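Local coordinates for putative protein-disulfide isomerase (Pseudomonas syringae pv. tomato, PDB 3GN3) that is of unproven function but is a putative protein-disulfide isomerase of the DsbA family, and may take part in thiol-disulfide exchange, at residues Ser63-Ile66 with Val67-Leu71. Numbering follows the deposited sequence.
Sequences SGVI and VRCIL
I66 and I70, one turn apart on helix 63-73, touch where the CG2 branch of I66 meets the CD1 tip of I70 at 4.0 Å, the two side chains crossing at a slant. In I70, CG1 is anti to the carbonyl carbon (chi1 -67°) and chi2 is extended (152°), which together carry CD1 back along the helix to within 3.5 Å of the carbonyl O of I66. Branched, apolar isoleucine suits this face, because helix 79-92 packs against it with V90 on I66 and with A83, V86 and M87 on I70.

One step round the helix, C69 turns its thiol back towards the preceding turn. SG of C69 stands 3.4 Å from the O of V65. The apolar contact is looser, with CG1 of V65 4.5 Å from SG of C69. This small pair packs against helix 112-123, where I115 meets V65 and I116 and I119 meet C69.

On a further face, CG2 of V67 rests 3.7 Å from OG of S63. That buried hydroxyl is hydrogen-bonded to S56 and E23, and serine is small enough to fit there while offering a group for both. R68 sends an extended chain away from the preceding turn: NE is hydrogen-bonded to the O of F131, and the guanidinium makes a cation-pi contact with the F131 ring; the long aliphatic stem lets the charge reach that partner.

Beneath the side chains run four successive i to i+4 backbone bonds, from V67 N to S63 O through I70 N to I66 O. G64 supplies its O to R68 N at 3.1 Å, as any residue would. Such a run is the signature of a regular alpha-helix, here a buried one in the helical part of a DsbA-like protein, packed between helices 79-92, 112-123 and 137-150.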
# COMPACT_ATOMS: atom_id res chain seq x y z
N SER A 63 -21.81 -4.17 7.75
CA SER A 63 -21.31 -3.66 6.48
C SER A 63 -21.27 -4.73 5.41
O SER A 63 -21.65 -4.48 4.25
CB SER A 63 -19.92 -3.03 6.66
OG SER A 63 -19.41 -2.57 5.42
N GLY A 64 -20.78 -5.92 5.77
CA GLY A 64 -20.68 -7.03 4.81
C GLY A 64 -22.02 -7.43 4.20
O GLY A 64 -22.10 -7.70 2.99
N VAL A 65 -23.06 -7.46 5.02
CA VAL A 65 -24.41 -7.76 4.55
C VAL A 65 -24.82 -6.65 3.58
O VAL A 65 -25.20 -6.91 2.43
CB VAL A 65 -25.43 -7.81 5.70
CG1 VAL A 65 -26.84 -8.01 5.17
CG2 VAL A 65 -25.06 -8.87 6.70
N ILE A 66 -24.71 -5.40 4.05
CA ILE A 66 -25.13 -4.23 3.29
C ILE A 66 -24.36 -4.06 1.98
O ILE A 66 -24.96 -3.82 0.94
CB ILE A 66 -25.11 -2.95 4.15
CG1 ILE A 66 -26.14 -3.09 5.29
CG2 ILE A 66 -25.38 -1.70 3.29
CD1 ILE A 66 -25.94 -2.13 6.45
N VAL A 67 -23.05 -4.23 2.02
CA VAL A 67 -22.24 -4.14 0.79
C VAL A 67 -22.68 -5.20 -0.22
O VAL A 67 -22.81 -4.91 -1.42
CB VAL A 67 -20.69 -4.20 1.07
CG1 VAL A 67 -19.90 -4.39 -0.23
CG2 VAL A 67 -20.21 -2.96 1.80
N ARG A 68 -22.90 -6.43 0.26
CA ARG A 68 -23.39 -7.51 -0.60
C ARG A 68 -24.74 -7.14 -1.26
O ARG A 68 -24.92 -7.33 -2.47
CB ARG A 68 -23.46 -8.85 0.16
CG ARG A 68 -23.56 -10.09 -0.74
CD ARG A 68 -23.59 -11.41 0.05
NE ARG A 68 -23.96 -12.55 -0.78
CZ ARG A 68 -23.13 -13.23 -1.56
NH1 ARG A 68 -21.84 -12.92 -1.62
NH2 ARG A 68 -23.58 -14.24 -2.31
N CYS A 69 -25.67 -6.58 -0.48
CA CYS A 69 -26.92 -6.06 -1.02
C CYS A 69 -26.74 -5.07 -2.15
O CYS A 69 -27.47 -5.11 -3.16
CB CYS A 69 -27.73 -5.37 0.05
SG CYS A 69 -28.37 -6.54 1.24
N ILE A 70 -25.77 -4.15 -1.97
CA ILE A 70 -25.54 -3.12 -2.97
C ILE A 70 -25.09 -3.79 -4.25
O ILE A 70 -25.60 -3.49 -5.34
CB ILE A 70 -24.53 -2.05 -2.50
CG1 ILE A 70 -25.13 -1.24 -1.35
CG2 ILE A 70 -24.11 -1.14 -3.66
CD1 ILE A 70 -24.09 -0.69 -0.41
N LEU A 71 -24.15 -4.71 -4.12
CA LEU A 71 -23.60 -5.37 -5.29
C LEU A 71 -24.62 -6.36 -5.89
O LEU A 71 -24.59 -6.61 -7.10
CB LEU A 71 -22.26 -6.02 -4.96
CG LEU A 71 -21.17 -4.96 -4.81
CD1 LEU A 71 -19.89 -5.51 -4.13
CD2 LEU A 71 -20.85 -4.32 -6.15